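Local structure of histidine acid phosphatase (Hafnia alvei, 4ARU) at residues D77-P82 with P108-A113; A166-V171 with T219-F224; L172-S177 with C189-A194. The protein is a histidine acid phosphatase, a member of branch 2 of the histidine phosphatase superfamily. One frame throughout, in Å; residues are numbered along the deposited sequence. Where two conformers were deposited one is given.

Interaction 1: D77-P82 with P108-A113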
loop_
_atom_site.group_PDB
_atom_site.type_symbol
_atom_site.label_atom_id
_atom_site.label_comp_id
_atom_site.label_asym_id
_atom_site.label_seq_id
_atom_site.Cartn_x
_atom_site.Cartn_y
_atom_site.Cartn_z
ATOM N N ASP A 77 -21.356 -20.844 -3.759
ATOM C CA ASP A 77 -22.458 -19.971 -4.164
ATOM C C ASP A 77 -23.094 -19.289 -2.948
ATOM O O ASP A 77 -23.045 -19.796 -1.822
ATOM C CB ASP A 77 -23.518 -20.767 -4.936
ATOM C CG ASP A 77 -23.005 -21.281 -6.282
ATOM O OD1 ASP A 77 -22.792 -20.445 -7.192
ATOM O OD2 ASP A 77 -22.813 -22.518 -6.430
ATOM N N ASN A 78 -23.712 -18.144 -3.163
ATOM C CA ASN A 78 -24.485 -17.523 -2.097
ATOM C C ASN A 78 -23.606 -17.108 -0.894
ATOM O O ASN A 78 -22.456 -17.572 -0.720
ATOM C CB ASN A 78 -25.624 -18.454 -1.630
ATOM C CG ASN A 78 -26.098 -19.432 -2.715
ATOM O OD1 ASN A 78 -26.420 -19.038 -3.846
ATOM N ND2 ASN A 78 -26.161 -20.716 -2.358
ATOM N N CYS A 79 -24.201 -16.308 -0.022
ATOM C CA CYS A 79 -23.482 -15.502 0.958
ATOM C C CYS A 79 -22.615 -16.225 1.958
ATOM O O CYS A 79 -23.009 -17.279 2.483
ATOM C CB CYS A 79 -24.503 -14.627 1.706
ATOM S SG CYS A 79 -25.343 -13.517 0.550
ATOM N N PRO A 80 -21.419 -15.673 2.215
ATOM C CA PRO A 80 -20.664 -16.167 3.348
ATOM C C PRO A 80 -21.511 -15.993 4.603
ATOM O O PRO A 80 -22.354 -15.083 4.654
ATOM C CB PRO A 80 -19.442 -15.260 3.411
ATOM C CG PRO A 80 -19.404 -14.513 2.119
ATOM C CD PRO A 80 -20.795 -14.502 1.586
ATOM N N THR A 81 -21.298 -16.852 5.586
ATOM C CA THR A 81 -21.855 -16.608 6.916
ATOM C C THR A 81 -21.175 -15.323 7.433
ATOM O O THR A 81 -20.021 -15.111 7.193
ATOM C CB THR A 81 -21.620 -17.794 7.839
ATOM O OG1 THR A 81 -22.459 -17.660 8.988
ATOM C CG2 THR A 81 -20.137 -17.905 8.264
ATOM N N PRO A 82 -21.906 -14.423 8.107
ATOM C CA PRO A 82 -21.207 -13.145 8.408
ATOM C C PRO A 82 -19.988 -13.210 9.337
ATOM O O PRO A 82 -19.089 -12.398 9.210
ATOM C CB PRO A 82 -22.325 -12.308 9.033
ATOM C CG PRO A 82 -23.505 -12.766 8.254
ATOM C CD PRO A 82 -23.369 -14.274 8.233
ATOM N N PRO A 108 -21.783 -10.188 -3.321
ATOM C CA PRO A 108 -22.754 -9.247 -3.819
ATOM C C PRO A 108 -24.122 -9.456 -3.192
ATOM O O PRO A 108 -24.593 -10.584 -3.087
ATOM C CB PRO A 108 -22.794 -9.538 -5.316
ATOM C CG PRO A 108 -21.603 -10.326 -5.617
ATOM C CD PRO A 108 -21.154 -11.005 -4.376
ATOM N N GLN A 109 -24.738 -8.361 -2.776
ATOM C CA GLN A 109 -26.083 -8.412 -2.207
ATOM C C GLN A 109 -26.172 -9.261 -0.931
ATOM O O GLN A 109 -27.227 -9.777 -0.572
ATOM C CB GLN A 109 -27.069 -8.941 -3.267
ATOM C CG GLN A 109 -26.821 -8.343 -4.661
ATOM C CD GLN A 109 -26.919 -6.843 -4.633
ATOM O OE1 GLN A 109 -26.214 -6.122 -5.341
ATOM N NE2 GLN A 109 -27.802 -6.348 -3.768
ATOM N N CYS A 110 -25.039 -9.429 -0.255
ATOM C CA CYS A 110 -25.042 -10.043 1.038
ATOM C C CYS A 110 -25.046 -8.898 2.041
ATOM O O CYS A 110 -24.377 -7.880 1.817
ATOM C CB CYS A 110 -23.798 -10.931 1.185
ATOM S SG CYS A 110 -23.849 -12.277 -0.088
ATOM N N ASP A 111 -25.727 -9.083 3.152
ATOM C CA ASP A 111 -25.895 -7.959 4.068
ATOM C C ASP A 111 -24.736 -7.929 5.060
ATOM O O ASP A 111 -24.805 -8.427 6.183
ATOM C CB ASP A 111 -27.246 -8.022 4.742
ATOM C CG ASP A 111 -27.905 -6.670 4.894
ATOM O OD1 ASP A 111 -27.274 -5.612 4.735
ATOM O OD2 ASP A 111 -29.094 -6.723 5.221
ATOM N N LEU A 112 -23.631 -7.358 4.583
ATOM C CA LEU A 112 -22.404 -7.242 5.350
ATOM C C LEU A 112 -22.061 -5.772 5.444
ATOM O O LEU A 112 -22.394 -5.006 4.570
ATOM C CB LEU A 112 -21.293 -8.000 4.659
ATOM C CG LEU A 112 -21.535 -9.506 4.490
ATOM C CD1 LEU A 112 -20.426 -10.208 3.703
ATOM C CD2 LEU A 112 -21.723 -10.165 5.841
ATOM N N ALA A 113 -21.369 -5.394 6.515
ATOM C CA ALA A 113 -20.991 -4.006 6.729
ATOM C C ALA A 113 -19.599 -3.992 7.256
ATOM O O ALA A 113 -19.146 -4.926 7.897
ATOM C CB ALA A 113 -21.923 -3.343 7.737
#
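The disulfide C79–C110 ties together two surface loops, one following helix 51-70 and the other following helix 93-106. Each loop leads into a strand, 85-89 and 115-116 respectively, and these strands pair in parallel in the mixed sheet. Accordingly the two loops run almost side by side, their touching parts diverging by only 12°. The sulfurs are 2.0 Å apart, and the CA atoms of C79 and C110 lie 5.7 Å from each other. Both cysteines start their CB bonds toward the opposite loop, and both set SG anti to the carbonyl carbon. The torsion about the S–S bond is -86°, close to the perpendicular twist a relaxed disulfide prefers, and its sign makes the bridge left-handed. No hydrogen bond joins the two segments, so the covalent link is accompanied by apolar contacts alone. P80, whose ring limits phi and suits this extended run, places CD 4.1 Å from C110 SG. Its buried ring also rests on L74 and on A107, just past the end of helix 93-106. Farther along, P82 and L112 cross at about a right angle: L112 CD2 comes 3.9 Å from P82 CB, while L112 itself also touches A107. Leucine suits this place because its branched end can reach the flank of a rigid ring. Between C110 and L112, D111 is the centre of an inverse gamma turn, closed by a weak bond from L112 N to C110 O, 2.9 Å long. On the other loop, N78 O accepts a hydrogen bond from R65 NH2 of helix 51-70. Chemically, then, a covalent bond fixes the spacing of these irregular segments where backbone pairing does not, and modest hydrophobic contacts supplement it.

Interaction 2: A166-V171 with T219-F224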
loop_
_atom_site.group_PDB
_atom_site.type_symbol
_atom_site.label_atom_id
_atom_site.label_comp_id
_atom_site.label_asym_id
_atom_site.label_seq_id
_atom_site.Cartn_x
_atom_site.Cartn_y
_atom_site.Cartn_z
ATOM N N ALA A 166 14.766 14.174 -15.330
ATOM C CA ALA A 166 14.719 14.852 -16.630
ATOM C C ALA A 166 13.453 14.490 -17.395
ATOM O O ALA A 166 12.845 15.341 -18.008
ATOM C CB ALA A 166 15.947 14.537 -17.459
ATOM N N LEU A 167 13.044 13.227 -17.285
ATOM C CA LEU A 167 11.783 12.822 -17.923
ATOM C C LEU A 167 10.597 13.521 -17.277
ATOM O O LEU A 167 9.707 14.009 -17.958
ATOM C CB LEU A 167 11.594 11.314 -17.864
ATOM C CG LEU A 167 10.277 10.746 -18.397
ATOM C CD1 LEU A 167 10.128 11.050 -19.871
ATOM C CD2 LEU A 167 10.229 9.255 -18.131
ATOM N N MET A 168 10.597 13.591 -15.961
ATOM C CA MET A 168 9.501 14.289 -15.262
ATOM C C MET A 168 9.453 15.747 -15.765
ATOM O O MET A 168 8.380 16.298 -16.031
ATOM C CB MET A 168 9.678 14.265 -13.745
ATOM C CG MET A 168 8.578 14.986 -12.976
ATOM S SD MET A 168 6.872 14.430 -13.304
ATOM C CE MET A 168 6.778 12.951 -12.349
ATOM N N SER A 169 10.602 16.395 -15.814
ATOM C CA SER A 169 10.665 17.766 -16.351
ATOM C C SER A 169 10.029 17.919 -17.718
ATOM O O SER A 169 9.233 18.825 -17.928
ATOM C CB SER A 169 12.123 18.245 -16.348
ATOM O OG SER A 169 12.236 19.585 -16.791
ATOM N N SER A 170 10.317 16.969 -18.617
ATOM C CA SER A 170 9.803 17.036 -19.971
ATOM C C SER A 170 8.288 16.785 -20.003
ATOM O O SER A 170 7.591 17.459 -20.751
ATOM C CB SER A 170 10.591 16.078 -20.902
ATOM O OG SER A 170 10.327 14.724 -20.631
ATOM N N VAL A 171 7.804 15.850 -19.203
ATOM C CA VAL A 171 6.364 15.557 -19.122
ATOM C C VAL A 171 5.586 16.781 -18.611
ATOM O O VAL A 171 4.508 17.091 -19.124
ATOM C CB VAL A 171 6.127 14.342 -18.200
ATOM C CG1 VAL A 171 4.660 14.212 -17.792
ATOM C CG2 VAL A 171 6.659 13.075 -18.856
ATOM N N THR A 219 5.160 12.281 -5.990
ATOM C CA THR A 219 3.757 12.615 -5.871
ATOM C C THR A 219 3.131 12.781 -7.263
ATOM O O THR A 219 2.060 12.234 -7.522
ATOM C CB THR A 219 3.613 13.933 -5.127
ATOM O OG1 THR A 219 4.121 13.762 -3.800
ATOM C CG2 THR A 219 2.195 14.370 -5.053
ATOM N N LEU A 220 3.807 13.488 -8.160
ATOM C CA LEU A 220 3.281 13.754 -9.493
ATOM C C LEU A 220 3.165 12.453 -10.237
ATOM O O LEU A 220 2.161 12.243 -10.976
ATOM C CB LEU A 220 4.119 14.764 -10.221
ATOM C CG LEU A 220 4.274 16.113 -9.480
ATOM C CD1 LEU A 220 5.130 17.049 -10.309
ATOM C CD2 LEU A 220 2.917 16.694 -9.099
ATOM N N ALA A 221 4.186 11.598 -10.148
ATOM C CA ALA A 221 4.145 10.344 -10.879
ATOM C C ALA A 221 2.971 9.472 -10.462
ATOM O O ALA A 221 2.317 8.870 -11.314
ATOM C CB ALA A 221 5.445 9.557 -10.689
ATOM N N GLU A 222 2.704 9.432 -9.167
ATOM C CA GLU A 222 1.548 8.700 -8.684
ATOM C C GLU A 222 0.232 9.326 -9.177
ATOM O O GLU A 222 -0.728 8.594 -9.527
ATOM C CB GLU A 222 1.613 8.580 -7.147
ATOM C CG GLU A 222 0.421 7.932 -6.522
ATOM C CD GLU A 222 0.317 6.435 -6.746
ATOM O OE1 GLU A 222 1.334 5.775 -7.148
ATOM O OE2 GLU A 222 -0.792 5.896 -6.529
ATOM N N ILE A 223 0.174 10.648 -9.239
ATOM C CA ILE A 223 -1.033 11.284 -9.770
ATOM C C ILE A 223 -1.259 10.865 -11.235
ATOM O O ILE A 223 -2.391 10.589 -11.642
ATOM C CB ILE A 223 -1.031 12.822 -9.585
ATOM C CG1 ILE A 223 -1.144 13.094 -8.077
ATOM C CG2 ILE A 223 -2.100 13.471 -10.469
ATOM C CD1 ILE A 223 -0.872 14.526 -7.707
ATOM N N PHE A 224 -0.209 10.821 -12.065
ATOM C CA PHE A 224 -0.388 10.391 -13.434
ATOM C C PHE A 224 -0.910 8.955 -13.481
ATOM O O PHE A 224 -1.789 8.650 -14.269
ATOM C CB PHE A 224 0.927 10.482 -14.209
ATOM C CG PHE A 224 1.512 11.872 -14.297
ATOM C CD1 PHE A 224 0.743 13.022 -14.332
ATOM C CD2 PHE A 224 2.872 12.014 -14.390
ATOM C CE1 PHE A 224 1.324 14.283 -14.436
ATOM C CE2 PHE A 224 3.467 13.280 -14.498
ATOM C CZ PHE A 224 2.700 14.402 -14.512
#
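Helices 162-172 and 213-229 meet here through M168 and V171 on one and L220, A221 and F224 on the other, the short segments lying 11.6 Å apart at their axes and crossing at 58°. M168 and F224 do most of the bridging. The CG of M168 is anti to the backbone N (chi1 179°), after which the chain bends at chi2 and chi3 and brings the methyl end close to the second helix. There CE sits 3.7 Å from A221 N and 3.9 Å from L220 CB; the small side chain of A221 lets the methyl come this near the backbone. The sulfur turns to the aromatic ring instead, with M168 SD 3.8 Å from F224 CE2. This is a Met-aromatic contact of oblique geometry. One helical turn on, V171 meets F224 tip to tip, its CG1 3.6 Å from F224 CE2. Within its own helix, L220 O lies 3.4 Å above one face of the F224 ring, offset toward the rim. Helix 243-262 adds L249 against M168, while E222, facing another way, forms a salt bridge with R18, part of the RHG sequence that marks this superfamily. Every residue touching across the contact is buried, and no hydrogen bond passes between the two segments, so this part of the interface rests on dispersion and the hydrophobic effect, the polarisable thioether and the ring probably adding a modest sulfur-aromatic attraction.

Interaction 3: L172-S177 with C189-A194; sequences LDFPKS and CDFSQA
F174 and F191 form a T-shaped (edge-to-face) pair that joins the turn after helix 162-172 to the short helix 191-194. The turn is a Schellman motif in which D173, with positive phi, ends the helix and redirects the chain. From there the CB of F174 starts toward the other segment, and CG stands anti to the backbone N (chi1 174°), carrying the ring across. CG and CD1 lie beneath the incoming edge, CD1 being 3.7 Å from F191 CD1; F174 CE1 lies under the same F191 CD1, at 3.9 Å. That F191 atom is 3.6 Å above the F174 plane, over its centre, with the two planes at 82°. On the other flank, F174 CD2 is 3.8 Å from F191 CB, and CE2 reaches the backbone, 3.5 Å from F191 CA. At the tip, CZ approaches C189 SG at 3.7 Å, an oblique sulfur-aromatic contact; this sulfur is bonded to C180 in a disulfide, a compact and polarisable neighbour for a ring. L172 adds to the apolar patch, its CD1 4.0 Å from F191 CE1. D190 is the N-cap of the helix bearing F191, its short carboxylate able to turn back on the first turn: OD1 accepts from Q193 N through its anti lone pair. Back at F174, the carbonyl oxygen accepts from S177 N and, in its own plane and on a lone pair, from S177 OG at 2.7 Å.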
loop_
_atom_site.group_PDB
_atom_site.type_symbol
_atom_site.label_atom_id
_atom_site.label_comp_id
_atom_site.label_asym_id
_atom_site.label_seq_id
_atom_site.Cartn_x
_atom_site.Cartn_y
_atom_site.Cartn_z
ATOM N N LEU A 172 6.151 17.473 -17.630
ATOM C CA LEU A 172 5.573 18.700 -17.112
ATOM C C LEU A 172 5.734 19.887 -18.030
ATOM O O LEU A 172 5.003 20.866 -17.881
ATOM C CB LEU A 172 6.261 19.070 -15.765
ATOM C CG LEU A 172 6.021 18.076 -14.647
ATOM C CD1 LEU A 172 6.941 18.472 -13.526
ATOM C CD2 LEU A 172 4.565 18.064 -14.193
ATOM N N ASP A 173 6.687 19.869 -18.975
ATOM C CA ASP A 173 7.152 21.126 -19.601
ATOM C C ASP A 173 7.587 22.136 -18.565
ATOM O O ASP A 173 7.335 23.339 -18.658
ATOM C CB ASP A 173 6.099 21.689 -20.564
ATOM C CG ASP A 173 5.938 20.812 -21.799
ATOM O OD1 ASP A 173 6.899 20.805 -22.584
ATOM O OD2 ASP A 173 4.897 20.125 -22.013
ATOM N N PHE A 174 8.312 21.613 -17.563
ATOM C CA PHE A 174 8.795 22.416 -16.444
ATOM C C PHE A 174 9.506 23.711 -16.860
ATOM O O PHE A 174 9.298 24.759 -16.252
ATOM C CB PHE A 174 9.656 21.550 -15.494
ATOM C CG PHE A 174 10.319 22.335 -14.367
ATOM C CD1 PHE A 174 9.587 22.765 -13.257
ATOM C CD2 PHE A 174 11.667 22.598 -14.397
ATOM C CE1 PHE A 174 10.213 23.463 -12.241
ATOM C CE2 PHE A 174 12.286 23.297 -13.374
ATOM C CZ PHE A 174 11.556 23.714 -12.297
ATOM N N PRO A 175 10.382 23.653 -17.868
ATOM C CA PRO A 175 11.127 24.872 -18.189
ATOM C C PRO A 175 10.231 26.049 -18.629
ATOM O O PRO A 175 10.651 27.218 -18.526
ATOM C CB PRO A 175 12.051 24.421 -19.334
ATOM C CG PRO A 175 12.227 22.955 -19.125
ATOM C CD PRO A 175 10.914 22.476 -18.605
ATOM N N LYS A 176 9.030 25.724 -19.108
ATOM C CA LYS A 176 8.064 26.744 -19.514
ATOM C C LYS A 176 7.048 27.083 -18.432
ATOM O O LYS A 176 6.094 27.817 -18.716
ATOM C CB LYS A 176 7.303 26.286 -20.750
ATOM C CG LYS A 176 8.179 26.065 -21.974
ATOM C CD LYS A 176 7.417 25.145 -22.909
ATOM C CE LYS A 176 8.020 25.004 -24.298
ATOM N NZ LYS A 176 7.309 23.863 -24.961
ATOM N N SER A 177 7.290 26.619 -17.215
ATOM C CA SER A 177 6.305 26.692 -16.142
ATOM C C SER A 177 6.418 28.027 -15.404
ATOM O O SER A 177 7.458 28.694 -15.446
ATOM C CB SER A 177 6.509 25.557 -15.173
ATOM O OG SER A 177 7.676 25.776 -14.391
ATOM N N CYS A 189 16.801 27.007 -15.727
ATOM C CA CYS A 189 15.889 26.435 -14.745
ATOM C C CYS A 189 15.786 24.928 -14.984
ATOM O O CYS A 189 15.095 24.455 -15.883
ATOM C CB CYS A 189 14.525 27.100 -14.859
ATOM S SG CYS A 189 13.340 26.736 -13.546
ATOM N N ASP A 190 16.539 24.179 -14.186
ATOM C CA ASP A 190 16.632 22.708 -14.302
ATOM C C ASP A 190 15.919 22.100 -13.097
ATOM O O ASP A 190 16.162 22.502 -11.982
ATOM C CB ASP A 190 18.122 22.296 -14.323
ATOM C CG ASP A 190 18.326 20.793 -14.317
ATOM O OD1 ASP A 190 18.393 20.195 -13.229
ATOM O OD2 ASP A 190 18.405 20.205 -15.425
ATOM N N PHE A 191 15.043 21.126 -13.332
ATOM C CA PHE A 191 14.172 20.579 -12.301
ATOM C C PHE A 191 14.981 20.057 -11.138
ATOM O O PHE A 191 14.714 20.393 -9.985
ATOM C CB PHE A 191 13.284 19.491 -12.923
ATOM C CG PHE A 191 12.193 18.955 -12.014
ATOM C CD1 PHE A 191 11.043 19.692 -11.786
ATOM C CD2 PHE A 191 12.242 17.673 -11.497
ATOM C CE1 PHE A 191 10.018 19.183 -11.016
ATOM C CE2 PHE A 191 11.216 17.170 -10.713
ATOM C CZ PHE A 191 10.110 17.923 -10.465
ATOM N N SER A 192 15.993 19.253 -11.424
ATOM C CA SER A 192 16.847 18.690 -10.367
ATOM C C SER A 192 17.657 19.773 -9.605
ATOM O O SER A 192 17.689 19.751 -8.375
ATOM C CB SER A 192 17.800 17.647 -10.958
ATOM O OG SER A 192 18.698 17.148 -9.941
ATOM N N GLN A 193 18.286 20.687 -10.321
ATOM C CA GLN A 193 19.126 21.723 -9.722
ATOM C C GLN A 193 18.279 22.661 -8.865
ATOM O O GLN A 193 18.717 23.107 -7.809
ATOM C CB GLN A 193 19.805 22.524 -10.837
ATOM C CG GLN A 193 20.905 23.481 -10.373
ATOM C CD GLN A 193 20.380 24.733 -9.692
ATOM O OE1 GLN A 193 19.328 25.239 -10.051
ATOM N NE2 GLN A 193 21.117 25.238 -8.697
ATOM N N ALA A 194 17.086 22.975 -9.355
ATOM C CA ALA A 194 16.185 23.902 -8.668
ATOM C C ALA A 194 15.684 23.373 -7.322
ATOM O O ALA A 194 15.334 24.171 -6.445
ATOM C CB ALA A 194 15.017 24.259 -9.555
#

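Overall arrangement
Interactions 2 and 3 form one continuous region, their centres 11 Å apart, whereas interaction 1 lies across the chain's centre, about 42 Å from interaction 2 and 52 Å from interaction 3, centre to centre. Both segments of interaction 3 fall in sequence between those of interaction 2, and helix 162-172 runs directly from one contact into the other. The join is made by a probable hydrogen bond from F174 N to S169 O (3.0 Å), by S169 CB against F191 CB and by L172 CD1 against L220 CD1. A bound sodium ion is about 8 Å from the L220 side chain and about 13 Å from that of L172.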